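Long-range contacts in mandalate racemase/muconate lactonizing enzyme (Unidentified, PDB 4E4U), which is a putative mandelate racemase/muconate lactonizing enzyme of the enolase superfamily, probably an isomerase or racemase: residues V4-H9 with I24-K29; D32-V37 with W102-K107. One frame throughout, in Å; residues are numbered along the deposited sequence.

Overall arrangement
From the N terminus the chain runs out along strand 3-12 and returns along strand 22-30, and contact 1 closes this beta hairpin by pairing 4-9 with 24-29. A short turn leads into strand 35-40, which lies on the other side of strand 22-30, so that strand 22-30 lies between 3-12 and 35-40. Helices 47-61 and 70-79 follow before helix 88-109 comes back to the third strand, where contact 2 closes a much longer loop by joining 32-37 to 102-107. The two contacts follow in series without crossing. Their centres lie about 12 Å apart, and Leu-28 N to Gly-36 O, a probable hydrogen bond of 2.8 Å, connects them within the N-terminal domain.

Contact 1. Residues V4-H9 with I24-K29; sequences VSLETH and IFVKLK
Glu-7 and Lys-27 face each other as a hydrogen-bonded pair in the antiparallel hairpin of the N-terminal domain, with Glu-7 N to Lys-27 O at 2.9 Å and Lys-27 N to Glu-7 O at 2.8 Å. Their side chains share a face with His-9. Glu-7 OE1 receives His-9 NE2 at 2.8 Å, almost in the imidazole plane but on the anti side of the carboxylate. Lys-27 is stretched at chi2 (180°), which puts CD 4.1 Å from His-9 CD2; the bend at chi3 (65°) then turns CE and NZ, and NZ reaches Glu-7 OE1 through a water that donates to the carboxylate and accepts from the ammonium. On the other face, Leu-6 has CG anti to its backbone N (chi1 157°) and brings CD1 against Val-26 CB at 3.7 Å and Leu-28 CD2 at 3.9 Å, beside Phe-58 of helix 47-61. Val-4 and Ser-5 both face Lys-29 in a classic beta bulge, where Val-4 N gives Lys-29 O a straight bond of 2.9 Å. The hairpin is thus largely apolar toward helices 47-61 and 88-109; on the other face His-9 and Lys-27 lie against helix 372-377, and Glu-7 OE1, gripped by histidine and water, probably stays ionised.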
loop_
_atom_site.group_PDB
_atom_site.type_symbol
_atom_site.label_atom_id
_atom_site.label_comp_id
_atom_site.label_asym_id
_atom_site.label_seq_id
_atom_site.Cartn_x
_atom_site.Cartn_y
_atom_site.Cartn_z
ATOM N N VAL A 4 35.615 18.060 32.904
ATOM C CA VAL A 4 37.068 17.914 32.909
ATOM C C VAL A 4 37.554 16.524 33.307
ATOM O O VAL A 4 38.724 16.200 33.104
ATOM C CB VAL A 4 37.761 18.979 33.796
ATOM C CG1 VAL A 4 37.483 20.376 33.265
ATOM C CG2 VAL A 4 37.321 18.853 35.258
ATOM N N SER A 5 36.674 15.698 33.864
ATOM C CA SER A 5 37.105 14.372 34.300
ATOM C C SER A 5 35.981 13.349 34.378
ATOM O O SER A 5 34.807 13.699 34.520
ATOM C CB SER A 5 37.820 14.448 35.650
ATOM O OG SER A 5 36.926 14.834 36.672
ATOM N N LEU A 6 36.383 12.084 34.299
ATOM C CA LEU A 6 35.490 10.941 34.343
ATOM C C LEU A 6 36.057 9.891 35.288
ATOM O O LEU A 6 37.268 9.653 35.305
ATOM C CB LEU A 6 35.389 10.317 32.949
ATOM C CG LEU A 6 34.970 8.842 32.916
ATOM C CD1 LEU A 6 33.487 8.722 33.155
ATOM C CD2 LEU A 6 35.383 8.162 31.616
ATOM N N GLU A 7 35.178 9.263 36.065
ATOM C CA GLU A 7 35.499 8.030 36.778
ATOM C C GLU A 7 34.475 6.982 36.384
ATOM O O GLU A 7 33.277 7.275 36.332
ATOM C CB GLU A 7 35.396 8.218 38.289
ATOM C CG GLU A 7 36.374 9.181 38.916
ATOM C CD GLU A 7 36.131 9.322 40.415
ATOM O OE1 GLU A 7 35.247 8.615 40.949
ATOM O OE2 GLU A 7 36.816 10.141 41.061
ATOM N N THR A 8 34.936 5.760 36.135
ATOM C CA THR A 8 34.040 4.644 35.854
ATOM C C THR A 8 34.056 3.672 37.023
ATOM O O THR A 8 35.122 3.304 37.518
ATOM C CB THR A 8 34.469 3.911 34.579
ATOM O OG1 THR A 8 34.371 4.812 33.472
ATOM C CG2 THR A 8 33.586 2.692 34.325
ATOM N N HIS A 9 32.872 3.271 37.471
ATOM C CA HIS A 9 32.748 2.326 38.568
ATOM C C HIS A 9 31.818 1.204 38.149
ATOM O O HIS A 9 30.619 1.422 37.979
ATOM C CB HIS A 9 32.208 3.023 39.819
ATOM C CG HIS A 9 33.089 4.127 40.311
ATOM N ND1 HIS A 9 34.200 3.897 41.092
ATOM C CD2 HIS A 9 33.034 5.467 40.120
ATOM C CE1 HIS A 9 34.794 5.046 41.359
ATOM N NE2 HIS A 9 34.104 6.016 40.779
ATOM N N ILE A 24 27.125 -0.500 35.587
ATOM C CA ILE A 24 28.185 0.354 35.072
ATOM C C ILE A 24 27.855 1.815 35.331
ATOM O O ILE A 24 26.959 2.372 34.690
ATOM C CB ILE A 24 28.370 0.152 33.553
ATOM C CG1 ILE A 24 28.611 -1.323 33.225
ATOM C CG2 ILE A 24 29.516 1.009 33.048
ATOM C CD1 ILE A 24 28.579 -1.626 31.731
ATOM N N PHE A 25 28.580 2.440 36.257
ATOM C CA PHE A 25 28.339 3.841 36.586
ATOM C C PHE A 25 29.458 4.727 36.069
ATOM O O PHE A 25 30.619 4.319 36.038
ATOM C CB PHE A 25 28.214 4.038 38.103
ATOM C CG PHE A 25 27.108 3.239 38.735
ATOM C CD1 PHE A 25 25.784 3.435 38.365
ATOM C CD2 PHE A 25 27.393 2.303 39.723
ATOM C CE1 PHE A 25 24.766 2.699 38.957
ATOM C CE2 PHE A 25 26.383 1.575 40.317
ATOM C CZ PHE A 25 25.068 1.766 39.932
ATOM N N VAL A 26 29.107 5.948 35.680
ATOM C CA VAL A 26 30.106 6.956 35.349
ATOM C C VAL A 26 29.874 8.203 36.195
ATOM O O VAL A 26 28.725 8.588 36.455
ATOM C CB VAL A 26 30.081 7.313 33.844
ATOM C CG1 VAL A 26 30.584 6.136 33.015
ATOM C CG2 VAL A 26 28.678 7.736 33.403
ATOM N N LYS A 27 30.965 8.808 36.656
ATOM C CA LYS A 27 30.899 10.060 37.402
ATOM C C LYS A 27 31.688 11.131 36.664
ATOM O O LYS A 27 32.863 10.940 36.347
ATOM C CB LYS A 27 31.423 9.878 38.831
ATOM C CG LYS A 27 30.490 9.071 39.722
ATOM C CD LYS A 27 31.042 8.902 41.142
ATOM C CE LYS A 27 31.140 10.230 41.887
ATOM N NZ LYS A 27 31.684 10.075 43.259
ATOM N N LEU A 28 31.026 12.247 36.366
ATOM C CA LEU A 28 31.661 13.368 35.684
ATOM C C LEU A 28 31.855 14.519 36.644
ATOM O O LEU A 28 31.026 14.747 37.527
ATOM C CB LEU A 28 30.785 13.855 34.533
ATOM C CG LEU A 28 30.392 12.824 33.483
ATOM C CD1 LEU A 28 29.554 13.484 32.399
ATOM C CD2 LEU A 28 31.642 12.185 32.896
ATOM N N LYS A 29 32.943 15.260 36.474
ATOM C CA LYS A 29 33.130 16.479 37.245
ATOM C C LYS A 29 33.410 17.641 36.303
ATOM O O LYS A 29 34.072 17.476 35.270
ATOM C CB LYS A 29 34.256 16.327 38.272
ATOM C CG LYS A 29 34.148 17.301 39.444
ATOM C CD LYS A 29 35.104 16.942 40.573
ATOM C CE LYS A 29 34.691 17.621 41.878
ATOM N NZ LYS A 29 35.808 18.391 42.491
HETATM O O HOH W 1 34.203 9.182 43.390
#

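Contact 2. Residues D32-V37 with W102-K107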
loop_
_atom_site.group_PDB
_atom_site.type_symbol
_atom_site.label_atom_id
_atom_site.label_comp_id
_atom_site.label_asym_id
_atom_site.label_seq_id
_atom_site.Cartn_x
_atom_site.Cartn_y
_atom_site.Cartn_z
ATOM N N ASP A 32 34.232 23.732 37.565
ATOM C CA ASP A 32 33.870 24.471 38.775
ATOM C C ASP A 32 33.252 23.578 39.855
ATOM O O ASP A 32 32.561 24.051 40.764
ATOM C CB ASP A 32 32.963 25.661 38.444
ATOM C CG ASP A 32 31.568 25.243 38.047
ATOM O OD1 ASP A 32 31.313 24.030 37.952
ATOM O OD2 ASP A 32 30.714 26.125 37.819
ATOM N N GLY A 33 33.490 22.279 39.736
ATOM C CA GLY A 33 33.252 21.365 40.835
ATOM C C GLY A 33 31.885 20.714 40.941
ATOM O O GLY A 33 31.578 20.120 41.974
ATOM N N ILE A 34 31.056 20.811 39.905
ATOM C CA ILE A 34 29.761 20.135 39.944
ATOM C C ILE A 34 29.932 18.685 39.499
ATOM O O ILE A 34 30.610 18.412 38.506
ATOM C CB ILE A 34 28.697 20.849 39.074
ATOM C CG1 ILE A 34 28.652 22.345 39.395
ATOM C CG2 ILE A 34 27.320 20.221 39.280
ATOM C CD1 ILE A 34 27.439 23.068 38.812
ATOM N N GLU A 35 29.338 17.758 40.245
ATOM C CA GLU A 35 29.454 16.336 39.943
ATOM C C GLU A 35 28.159 15.814 39.359
ATOM O O GLU A 35 27.078 16.172 39.828
ATOM C CB GLU A 35 29.745 15.539 41.212
ATOM C CG GLU A 35 31.104 15.761 41.834
ATOM C CD GLU A 35 31.487 14.613 42.745
ATOM O OE1 GLU A 35 30.634 14.186 43.556
ATOM O OE2 GLU A 35 32.631 14.125 42.632
ATOM N N GLY A 36 28.263 14.956 38.347
ATOM C CA GLY A 36 27.096 14.277 37.809
ATOM C C GLY A 36 27.343 12.785 37.721
ATOM O O GLY A 36 28.474 12.353 37.508
ATOM N N VAL A 37 26.287 11.991 37.883
ATOM C CA VAL A 37 26.416 10.541 37.805
ATOM C C VAL A 37 25.473 9.973 36.744
ATOM O O VAL A 37 24.398 10.520 36.503
ATOM C CB VAL A 37 26.183 9.881 39.189
ATOM C CG1 VAL A 37 24.736 10.058 39.641
ATOM C CG2 VAL A 37 26.587 8.407 39.174
ATOM N N TRP A 102 22.994 15.765 32.294
ATOM C CA TRP A 102 21.723 16.298 32.794
ATOM C C TRP A 102 21.725 16.480 34.311
ATOM O O TRP A 102 21.167 17.450 34.825
ATOM C CB TRP A 102 20.532 15.440 32.354
ATOM C CG TRP A 102 20.078 15.755 30.953
ATOM C CD1 TRP A 102 20.287 15.006 29.834
ATOM C CD2 TRP A 102 19.372 16.926 30.532
ATOM N NE1 TRP A 102 19.734 15.629 28.737
ATOM C CE2 TRP A 102 19.164 16.817 29.136
ATOM C CE3 TRP A 102 18.872 18.059 31.187
ATOM C CZ2 TRP A 102 18.489 17.789 28.398
ATOM C CZ3 TRP A 102 18.206 19.025 30.455
ATOM C CH2 TRP A 102 18.019 18.884 29.076
ATOM N N ASP A 103 22.339 15.540 35.024
ATOM C CA ASP A 103 22.486 15.651 36.472
ATOM C C ASP A 103 23.173 16.984 36.800
ATOM O O ASP A 103 22.719 17.732 37.676
ATOM C CB ASP A 103 23.307 14.459 36.983
ATOM C CG ASP A 103 23.166 14.229 38.478
ATOM O OD1 ASP A 103 22.165 14.664 39.095
ATOM O OD2 ASP A 103 24.072 13.583 39.046
ATOM N N ILE A 104 24.258 17.281 36.089
ATOM C CA ILE A 104 24.976 18.549 36.236
ATOM C C ILE A 104 24.146 19.775 35.826
ATOM O O ILE A 104 24.122 20.777 36.540
ATOM C CB ILE A 104 26.316 18.492 35.466
ATOM C CG1 ILE A 104 27.281 17.559 36.194
ATOM C CG2 ILE A 104 26.923 19.881 35.294
ATOM C CD1 ILE A 104 28.409 17.072 35.329
ATOM N N ILE A 105 23.451 19.684 34.696
ATOM C CA ILE A 105 22.586 20.769 34.240
ATOM C C ILE A 105 21.549 21.112 35.319
ATOM O O ILE A 105 21.353 22.284 35.655
ATOM C CB ILE A 105 21.867 20.398 32.910
ATOM C CG1 ILE A 105 22.871 20.217 31.762
ATOM C CG2 ILE A 105 20.818 21.441 32.541
ATOM C CD1 ILE A 105 22.232 19.653 30.493
ATOM N N GLY A 106 20.904 20.085 35.869
ATOM C CA GLY A 106 19.905 20.285 36.906
ATOM C C GLY A 106 20.500 20.867 38.179
ATOM O O GLY A 106 19.919 21.763 38.805
ATOM N N LYS A 107 21.669 20.374 38.573
ATOM C CA LYS A 107 22.309 20.911 39.770
ATOM C C LYS A 107 22.676 22.379 39.581
ATOM O O LYS A 107 22.502 23.191 40.491
ATOM C CB LYS A 107 23.541 20.089 40.143
ATOM C CG LYS A 107 23.205 18.724 40.736
ATOM C CD LYS A 107 24.468 17.976 41.140
ATOM C CE LYS A 107 24.143 16.544 41.523
ATOM N NZ LYS A 107 25.368 15.808 41.946
#
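The third strand of the N-terminal antiparallel sheet packs here on helix 88-109, part of the alpha+beta capping domain characteristic of the enolase superfamily. The approach is close at Gly-36, whose CA lies 5.0 Å from Asp-103 CA. Ile-104 CG1 sits over the glycine backbone, 3.5 Å from Gly-36 N, which has no side chain to cover it. Next to it, the CG2 methyls of Ile-34 and Ile-104 meet at 4.0 Å, and Ile-34 CG2 also touches Lys-107 CB, the two side chains running antiparallel alongside one another.

Two polar side chains of the helix grip the strand backbone. Asp-103 holds CG anti to its own N (chi1 -162°), which directs the carboxylate at the strand, and OD2 accepts Val-37 N at 3.0 Å on its anti lone pair. Its other oxygen, OD1, is bonded to Leu-366 N, so one buried carboxylate spans the strand and the loop before helix 372-377. Lys-107, one helical turn further on, is fully stretched from CG outward and places NZ 2.7 Å from Glu-35 O, well above the carbonyl plane. The same NZ makes a long salt bridge of 3.9 Å to Asp-103 OD2. On the far side of the helix, Trp-102 and Ile-105 pack on Leu-116 of the second subunit. The nearby ammonium and the two backbone N-H donors would be expected to stabilise the buried Asp-103 as a carboxylate, while the absence of a side chain at Gly-36 lets Ile-104 CG1 lie directly against the strand backbone.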